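Local coordinates for protein nitroreductase (Bacteroides fragilis NCTC 9343, PDB 3EK3) that binds flavin mononucleotide and probably works as an NAD(P)H-dependent oxidoreductase of the nitroreductase family, at residues A[65-70]-A[138-143]; A[145-148]-A[154-157]; A[27-32]-A[127-132]. One frame throughout, in Å; residues are numbered along the deposited sequence. Where two conformers were deposited one is given.

Interaction 1: A[65-70]-A[138-143]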
loop_
_atom_site.group_PDB
_atom_site.type_symbol
_atom_site.label_atom_id
_atom_site.label_comp_id
_atom_site.label_asym_id
_atom_site.label_seq_id
_atom_site.Cartn_x
_atom_site.Cartn_y
_atom_site.Cartn_z
ATOM N N GLU A 65 14.495 10.324 19.909
ATOM C CA GLU A 65 15.887 10.367 20.374
ATOM C C GLU A 65 16.652 9.114 20.031
ATOM O O GLU A 65 17.825 9.183 19.678
ATOM C CB GLU A 65 15.963 10.568 21.886
ATOM C CG GLU A 65 15.750 11.979 22.316
ATOM C CD GLU A 65 16.665 12.959 21.579
ATOM O OE1 GLU A 65 17.906 12.826 21.650
ATOM O OE2 GLU A 65 16.120 13.849 20.925
ATOM N N ARG A 66 16.014 7.954 20.155
ATOM C CA ARG A 66 16.650 6.677 19.833
ATOM C C ARG A 66 16.923 6.582 18.332
ATOM O O ARG A 66 17.973 6.118 17.902
ATOM C CB ARG A 66 15.758 5.499 20.277
ATOM C CG ARG A 66 15.397 5.471 21.776
ATOM C CD ARG A 66 16.623 5.695 22.642
ATOM N NE ARG A 66 16.347 5.546 24.074
ATOM C CZ ARG A 66 15.785 6.467 24.862
ATOM N NH1 ARG A 66 15.372 7.638 24.394
ATOM N NH2 ARG A 66 15.631 6.200 26.151
ATOM N N ILE A 67 15.966 7.033 17.535
ATOM C CA ILE A 67 16.126 7.052 16.073
ATOM C C ILE A 67 17.284 7.986 15.694
ATOM O O ILE A 67 18.162 7.614 14.901
ATOM C CB ILE A 67 14.805 7.476 15.427
ATOM C CG1 ILE A 67 13.793 6.342 15.564
ATOM C CG2 ILE A 67 14.984 7.849 13.921
ATOM C CD1 ILE A 67 12.369 6.806 15.220
ATOM N N LYS A 68 17.334 9.172 16.313
ATOM C CA LYS A 68 18.493 10.063 16.152
ATOM C C LYS A 68 19.788 9.377 16.557
ATOM O O LYS A 68 20.818 9.488 15.871
ATOM C CB LYS A 68 18.278 11.373 16.937
ATOM C CG LYS A 68 17.232 12.281 16.305
ATOM C CD LYS A 68 16.860 13.487 17.165
ATOM C CE LYS A 68 18.021 14.087 17.914
ATOM N NZ LYS A 68 17.592 15.225 18.814
ATOM N N GLY A 69 19.754 8.642 17.675
ATOM C CA GLY A 69 20.944 7.922 18.111
ATOM C C GLY A 69 21.468 6.915 17.098
ATOM O O GLY A 69 22.717 6.777 16.937
ATOM N N ALA A 70 20.542 6.207 16.443
ATOM C CA ALA A 70 20.870 5.263 15.365
ATOM C C ALA A 70 21.483 6.019 14.181
ATOM O O ALA A 70 22.552 5.672 13.676
ATOM C CB ALA A 70 19.607 4.488 14.925
ATOM N N GLY A 138 12.181 2.130 9.334
ATOM C CA GLY A 138 12.546 1.000 8.463
ATOM C C GLY A 138 13.984 0.568 8.578
ATOM O O GLY A 138 14.269 -0.635 8.654
ATOM N N THR A 139 14.908 1.517 8.546
ATOM C CA THR A 139 16.342 1.177 8.567
ATOM C C THR A 139 16.937 1.251 9.972
ATOM O O THR A 139 18.109 0.843 10.186
ATOM C CB THR A 139 17.146 2.104 7.681
ATOM O OG1 THR A 139 16.942 3.436 8.129
ATOM C CG2 THR A 139 16.730 1.956 6.227
ATOM N N THR A 140 16.149 1.699 10.933
ATOM C CA THR A 140 16.629 1.857 12.308
ATOM C C THR A 140 16.010 0.891 13.334
ATOM O O THR A 140 16.497 0.818 14.468
ATOM C CB THR A 140 16.433 3.316 12.843
ATOM O OG1 THR A 140 15.027 3.645 12.907
ATOM C CG2 THR A 140 17.237 4.328 12.030
ATOM N N CYS A 141 14.935 0.187 12.965
ATOM C CA CYS A 141 14.223 -0.663 13.922
ATOM C C CYS A 141 15.050 -1.789 14.564
ATOM O O CYS A 141 14.679 -2.273 15.623
ATOM C CB CYS A 141 12.920 -1.218 13.323
ATOM S SG CYS A 141 13.132 -2.356 11.914
ATOM N N ASP A 142 16.152 -2.190 13.939
ATOM C CA ASP A 142 17.025 -3.192 14.519
ATOM C C ASP A 142 18.226 -2.599 15.232
ATOM O O ASP A 142 19.056 -3.342 15.772
ATOM C CB ASP A 142 17.463 -4.201 13.459
ATOM C CG ASP A 142 16.328 -5.156 13.056
ATOM O OD1 ASP A 142 15.376 -5.338 13.852
ATOM O OD2 ASP A 142 16.391 -5.726 11.954
ATOM N N ASP A 143 18.339 -1.274 15.293
ATOM C CA ASP A 143 19.341 -0.683 16.182
ATOM C C ASP A 143 18.971 -1.111 17.607
ATOM O O ASP A 143 17.811 -1.081 17.993
ATOM C CB ASP A 143 19.368 0.848 16.047
ATOM C CG ASP A 143 20.198 1.520 17.121
ATOM O OD1 ASP A 143 19.679 1.787 18.215
ATOM O OD2 ASP A 143 21.391 1.790 16.860
HETATM O O HOH W 1 19.992 4.530 19.234
#
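In the turn that leads from strand 130-134 into helix 144-153, Thr140 and the N-cap residue Asp143 both meet Ala70 of helix 57-72. The CB of Ala70 sits between them, 3.7 Å from Thr140 CG2 and 3.7 Å from Asp143 CG, and its CA-CB bond is directed at the turn. Asp143 presents its carboxylate to this methyl: CG lies opposite the backbone N (chi1 169°), which carries OD2 alongside Ala70, 3.8 Å from Ala70 CB. One turn earlier, Ile67 brings its CG1 to Thr140 OG1 at 4.0 Å, the two side chains crossing at about a right angle. No direct hydrogen bond joins the helix to the turn.

Thr140 to Asp143 form a type I beta turn closed by Asp143 N to Thr140 O (2.9 Å), and Thr140 OG1 is hydrogen-bonded to the carbonyl of Gln136, a residue of the FMN site. With OG1 set between its backbone N and carbonyl carbon (chi1 64°), Thr140 can hold that bond while CG2 reaches Ala70. Ile67 also packs on Gln136 and on Cys90, and Val146 of helix 144-153 lies against Ala70 and Arg66.

Asp143 divides its two oxygens. OD1 caps the start of helix 144-153 by accepting from Val146 N, with a weak bond from Glu145 N, whereas OD2 forms a salt bridge with Lys73 just beyond the end of helix 57-72. The nearby helix start and Lys73 would both be expected to favour a negatively charged carboxylate. Water 1 lies 2.9 Å from both Arg66 O and Asp143 OD1, between helix and cap, with more acceptors near it than it has protons.

Interaction 2: A[145-148]-A[154-157]; sequences EVRA and GVPE
Arg147 reaches from the first turn of helix 144-153 to the loop that follows the same helix, and its NH1 is the atom that arrives. CG stands opposite the backbone N (chi1 178°), and bends at chi2 (51°) and chi3 (65°) curl the chain round, bringing the guanidinium close to the carbonyls of Pro156 and Glu157. This is the tight part of the contact. Pro156 O lies at the edge of the guanidinium, near its plane and 3.3 Å from NH1. Glu157 O approaches obliquely, 3.5 Å from NH1.

Elsewhere the fit is looser. Val155 is buried and directs its CB toward the helix, but its CG1 stays 4.5 Å from Arg147 NH1. Water 2 joins the two residues instead: it accepts from Arg147 NH1 at 2.9 Å and donates to Val155 O at 2.8 Å. On the solvent side, the Glu157 side chain is exposed and makes no close contact with 145-148; its carbonyl O is the atom that comes near.

The rest of the guanidinium is gripped from outside the two segments. NH2 pairs with the carboxylate of Asp142 and donates to His159 O, and NE donates to Cys141 O; these bonds fix the rotation of the group. A Schellman motif at Gly154, with positive phi, ends the helix and starts the chain's return. Beyond it, Val155 packs on Leu150 of the helix, on Thr52 of strand 50-54 and on Ile99 of strand 96-102, while Pro156 rests on His50 and Ser101, setting the loop against these neighbouring strands before strand 160-168 begins.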
loop_
_atom_site.group_PDB
_atom_site.type_symbol
_atom_site.label_atom_id
_atom_site.label_comp_id
_atom_site.label_asym_id
_atom_site.label_seq_id
_atom_site.Cartn_x
_atom_site.Cartn_y
_atom_site.Cartn_z
ATOM N N GLU A 145 19.155 0.101 20.677
ATOM C CA GLU A 145 18.377 0.997 21.521
ATOM C C GLU A 145 16.995 1.303 20.954
ATOM O O GLU A 145 16.021 1.349 21.713
ATOM C CB GLU A 145 19.140 2.282 21.849
ATOM C CG GLU A 145 20.391 2.051 22.729
ATOM C CD GLU A 145 21.592 1.531 21.928
ATOM O OE1 GLU A 145 21.782 1.947 20.756
ATOM O OE2 GLU A 145 22.353 0.694 22.473
ATOM N N VAL A 146 16.886 1.468 19.634
ATOM C CA VAL A 146 15.577 1.665 19.020
ATOM C C VAL A 146 14.743 0.410 19.273
ATOM O O VAL A 146 13.603 0.479 19.731
ATOM C CB VAL A 146 15.705 1.967 17.502
ATOM C CG1 VAL A 146 14.333 2.004 16.835
ATOM C CG2 VAL A 146 16.523 3.301 17.257
ATOM N N ARG A 147 15.335 -0.758 19.027
ATOM C CA ARG A 147 14.571 -2.007 19.175
ATOM C C ARG A 147 14.069 -2.206 20.607
ATOM O O ARG A 147 12.926 -2.611 20.832
ATOM C CB ARG A 147 15.412 -3.211 18.709
ATOM C CG ARG A 147 14.678 -4.584 18.874
ATOM C CD ARG A 147 13.290 -4.639 18.286
ATOM N NE ARG A 147 13.321 -4.501 16.826
ATOM C CZ ARG A 147 12.375 -4.932 15.999
ATOM N NH1 ARG A 147 11.292 -5.502 16.460
ATOM N NH2 ARG A 147 12.543 -4.793 14.685
ATOM N N ALA A 148 14.933 -1.945 21.582
ATOM C CA ALA A 148 14.509 -2.040 22.964
ATOM C C ALA A 148 13.299 -1.151 23.232
ATOM O O ALA A 148 12.368 -1.551 23.944
ATOM C CB ALA A 148 15.686 -1.710 23.913
ATOM N N GLY A 154 5.435 -2.375 22.663
ATOM C CA GLY A 154 4.555 -3.479 22.255
ATOM C C GLY A 154 4.675 -3.917 20.813
ATOM O O GLY A 154 3.892 -4.742 20.354
ATOM N N VAL A 155 5.658 -3.391 20.089
ATOM C CA VAL A 155 5.957 -3.911 18.745
ATOM C C VAL A 155 6.565 -5.327 18.892
ATOM O O VAL A 155 7.511 -5.538 19.666
ATOM C CB VAL A 155 6.959 -3.020 17.983
ATOM C CG1 VAL A 155 7.250 -3.619 16.597
ATOM C CG2 VAL A 155 6.451 -1.572 17.846
ATOM N N PRO A 156 5.980 -6.338 18.203
ATOM C CA PRO A 156 6.544 -7.667 18.324
ATOM C C PRO A 156 8.007 -7.752 17.943
ATOM O O PRO A 156 8.430 -7.164 16.958
ATOM C CB PRO A 156 5.686 -8.508 17.362
ATOM C CG PRO A 156 4.415 -7.825 17.303
ATOM C CD PRO A 156 4.762 -6.340 17.385
ATOM N N GLU A 157 8.758 -8.495 18.728
ATOM C CA GLU A 157 10.194 -8.591 18.529
ATOM C C GLU A 157 10.598 -9.224 17.219
ATOM O O GLU A 157 11.709 -8.992 16.765
ATOM C CB GLU A 157 10.841 -9.350 19.677
ATOM C CG GLU A 157 10.708 -8.566 20.962
ATOM C CD GLU A 157 11.352 -9.231 22.151
ATOM O OE1 GLU A 157 12.600 -9.278 22.210
ATOM O OE2 GLU A 157 10.598 -9.690 23.029
HETATM O O HOH W 2 10.170 -5.030 19.086
#

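Interaction 3: A[27-32]-A[127-132]. With FMN (flavin mononucleotide), chain B.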
loop_
_atom_site.group_PDB
_atom_site.type_symbol
_atom_site.label_atom_id
_atom_site.label_comp_id
_atom_site.label_asym_id
_atom_site.label_seq_id
_atom_site.Cartn_x
_atom_site.Cartn_y
_atom_site.Cartn_z
ATOM N N ALA A 27 -10.500 9.718 20.442
ATOM C CA ALA A 27 -10.380 8.265 20.542
ATOM C C ALA A 27 -11.217 7.543 19.486
ATOM O O ALA A 27 -10.758 6.533 18.948
ATOM C CB ALA A 27 -10.804 7.812 21.921
ATOM N N ASP A 28 -12.434 8.037 19.226
ATOM C CA ASP A 28 -13.308 7.389 18.236
ATOM C C ASP A 28 -12.708 7.460 16.821
ATOM O O ASP A 28 -12.737 6.455 16.066
ATOM C CB ASP A 28 -14.782 7.875 18.293
ATOM C CG ASP A 28 -14.964 9.383 18.018
ATOM O OD1 ASP A 28 -13.976 10.137 17.910
ATOM O OD2 ASP A 28 -16.145 9.825 17.945
ATOM N N ASP A 29 -12.116 8.608 16.477
ATOM C CA ASP A 29 -11.431 8.765 15.179
ATOM C C ASP A 29 -10.223 7.862 15.083
ATOM O O ASP A 29 -10.015 7.218 14.061
ATOM C CB ASP A 29 -11.008 10.209 14.944
ATOM C CG ASP A 29 -12.200 11.141 14.706
ATOM O OD1 ASP A 29 -13.306 10.653 14.423
ATOM O OD2 ASP A 29 -12.024 12.366 14.797
ATOM N N LEU A 30 -9.441 7.788 16.148
ATOM C CA LEU A 30 -8.271 6.916 16.126
ATOM C C LEU A 30 -8.746 5.496 15.901
ATOM O O LEU A 30 -8.218 4.826 15.037
ATOM C CB LEU A 30 -7.454 7.030 17.404
ATOM C CG LEU A 30 -6.281 6.063 17.468
ATOM C CD1 LEU A 30 -5.331 6.310 16.283
ATOM C CD2 LEU A 30 -5.572 6.183 18.811
ATOM N N ASN A 31 -9.778 5.044 16.623
ATOM C CA ASN A 31 -10.271 3.668 16.431
ATOM C C ASN A 31 -10.761 3.388 14.999
ATOM O O ASN A 31 -10.487 2.338 14.437
ATOM C CB ASN A 31 -11.388 3.340 17.407
ATOM C CG ASN A 31 -10.887 3.176 18.831
ATOM O OD1 ASN A 31 -9.779 2.696 19.060
ATOM N ND2 ASN A 31 -11.737 3.521 19.796
ATOM N N ALA A 32 -11.452 4.354 14.419
ATOM C CA ALA A 32 -11.954 4.243 13.036
ATOM C C ALA A 32 -10.808 4.144 12.050
ATOM O O ALA A 32 -10.879 3.379 11.074
ATOM C CB ALA A 32 -12.816 5.441 12.684
ATOM N N LEU A 127 -11.989 12.094 7.893
ATOM C CA LEU A 127 -12.361 12.591 9.216
ATOM C C LEU A 127 -11.760 13.961 9.572
ATOM O O LEU A 127 -11.857 14.421 10.724
ATOM C CB LEU A 127 -11.948 11.553 10.243
ATOM C CG LEU A 127 -12.676 10.202 10.158
ATOM C CD1 LEU A 127 -11.914 9.136 10.973
ATOM C CD2 LEU A 127 -14.106 10.286 10.620
ATOM N N GLY A 128 -11.153 14.615 8.584
ATOM C CA GLY A 128 -10.450 15.885 8.790
ATOM C C GLY A 128 -9.145 15.861 9.559
ATOM O O GLY A 128 -8.682 16.895 10.043
ATOM N N ILE A 129 -8.559 14.675 9.617
ATOM C CA ILE A 129 -7.323 14.408 10.337
ATOM C C ILE A 129 -6.165 14.302 9.346
ATOM O O ILE A 129 -6.217 13.504 8.406
ATOM C CB ILE A 129 -7.488 13.117 11.165
ATOM C CG1 ILE A 129 -8.380 13.399 12.376
ATOM C CG2 ILE A 129 -6.112 12.543 11.578
ATOM C CD1 ILE A 129 -8.889 12.155 13.091
ATOM N N ALA A 130 -5.152 15.146 9.536
ATOM C CA ALA A 130 -3.952 15.144 8.702
ATOM C C ALA A 130 -3.118 13.927 9.014
ATOM O O ALA A 130 -3.167 13.386 10.124
ATOM C CB ALA A 130 -3.103 16.425 8.951
ATOM N N SER A 131 -2.303 13.543 8.036
ATOM C CA SER A 131 -1.419 12.390 8.178
ATOM C C SER A 131 -0.179 12.537 7.326
ATOM O O SER A 131 -0.082 13.432 6.476
ATOM C CB SER A 131 -2.168 11.111 7.804
ATOM O OG SER A 131 -2.557 11.140 6.427
ATOM N N CYS A 132 0.797 11.697 7.622
ATOM C CA CYS A 132 2.021 11.567 6.823
ATOM C C CYS A 132 2.681 10.220 7.047
ATOM O O CYS A 132 2.696 9.731 8.175
ATOM C CB CYS A 132 3.008 12.679 7.207
ATOM S SG CYS A 132 4.401 12.982 6.088
HETATM N N1 FMN B . 7.178 11.852 3.999
HETATM C C2 FMN B . 7.938 12.283 5.062
HETATM O O2 FMN B . 7.835 13.442 5.475
HETATM N N3 FMN B . 8.859 11.459 5.674
HETATM C C4 FMN B . 9.030 10.195 5.223
HETATM O O4 FMN B . 9.699 9.429 5.935
HETATM C C4A FMN B . 8.247 9.744 4.151
HETATM N N5 FMN B . 8.392 8.459 3.695
HETATM C C5A FMN B . 7.617 7.967 2.664
HETATM C C6 FMN B . 7.773 6.641 2.259
HETATM C C7 FMN B . 6.978 6.107 1.247
HETATM C C7M FMN B . 7.000 4.609 0.945
HETATM C C8 FMN B . 5.993 6.915 0.667
HETATM C C8M FMN B . 4.845 6.256 -0.062
HETATM C C9 FMN B . 5.839 8.243 1.080
HETATM C C9A FMN B . 6.640 8.783 2.082
HETATM N N10 FMN B . 6.520 10.117 2.507
HETATM C C10 FMN B . 7.283 10.570 3.558
HETATM C "C1'" FMN B . 5.475 11.030 1.914
HETATM C "C2'" FMN B . 5.874 11.448 0.494
HETATM O "O2'" FMN B . 6.911 12.413 0.544
HETATM C "C3'" FMN B . 4.652 12.067 -0.162
HETATM O "O3'" FMN B . 3.710 11.039 -0.377
HETATM C "C4'" FMN B . 4.973 12.705 -1.529
HETATM O "O4'" FMN B . 5.797 13.851 -1.359
HETATM C "C5'" FMN B . 3.691 13.106 -2.256
HETATM O "O5'" FMN B . 2.991 14.093 -1.510
HETATM P P FMN B . 1.457 13.888 -1.031
HETATM O O1P FMN B . 0.668 13.475 -2.211
HETATM O O2P FMN B . 1.001 15.177 -0.323
HETATM O O3P FMN B . 1.406 12.709 -0.091
HETATM O O HOH W 3 -13.213 13.689 12.967
#
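The first turns of helix 27-38 face the chain where it leaves helix 109-126 and enters strand 130-134, with the CA atoms of Asp29 and Leu127 7.1 Å apart. Asp29 is the central side chain: Ile129 CD1 comes against its CB, the exact closeness being doubtful because Ile129 has two conformers, and its OD1 is 3.9 Å from Leu127 CD2. CG lies beside the backbone N (chi1 -70°), which sets the carboxylate obliquely across the ends of Leu127 and Ile129. Water 3 joins the two segments, donating to Asp29 OD2 at 2.6 Å and to Leu127 O at 2.7 Å. One helical turn on, Ala32 CB makes an apolar contact with Leu127 CD1 at 4.2 Å, close to Leu8 of the second subunit.

Ile129 is buried and also packs on Ile33 and on Leu167 of strand 160-168. Farther along, Cys132 directs SG toward the flavin, 3.5 Å from FMN O2. Gly128, with positive phi (71°), closes helix 109-126 as the C' residue of a Schellman motif, the sharp helix-to-strand link through which this nitroreductase fold passes into the outermost strand of this chain's sheet, which lines the FMN pocket.

How the interactions relate
Interactions 1 and 2 are neighbours at helix 144-153: Asp143 of the turn caps its start, and 154-157 leaves its end. They meet through Arg147 and the turn. Interaction 3 lies across the chain, its centre about 26 Å from that of interaction 1; strand 130-134, on which it sits, leads on to the loop of interaction 1. Each contact has a buried part, Ile67 and Thr140, Val155, and Ile129 in turn, and a water within it; interaction 2 also has the exposed Glu157. Methyl groups meet a carboxylate in interactions 1 and 3, whereas interaction 2 sets a guanidinium among carbonyls. Interactions 1 and 3 also touch the second subunit; interaction 2 does not.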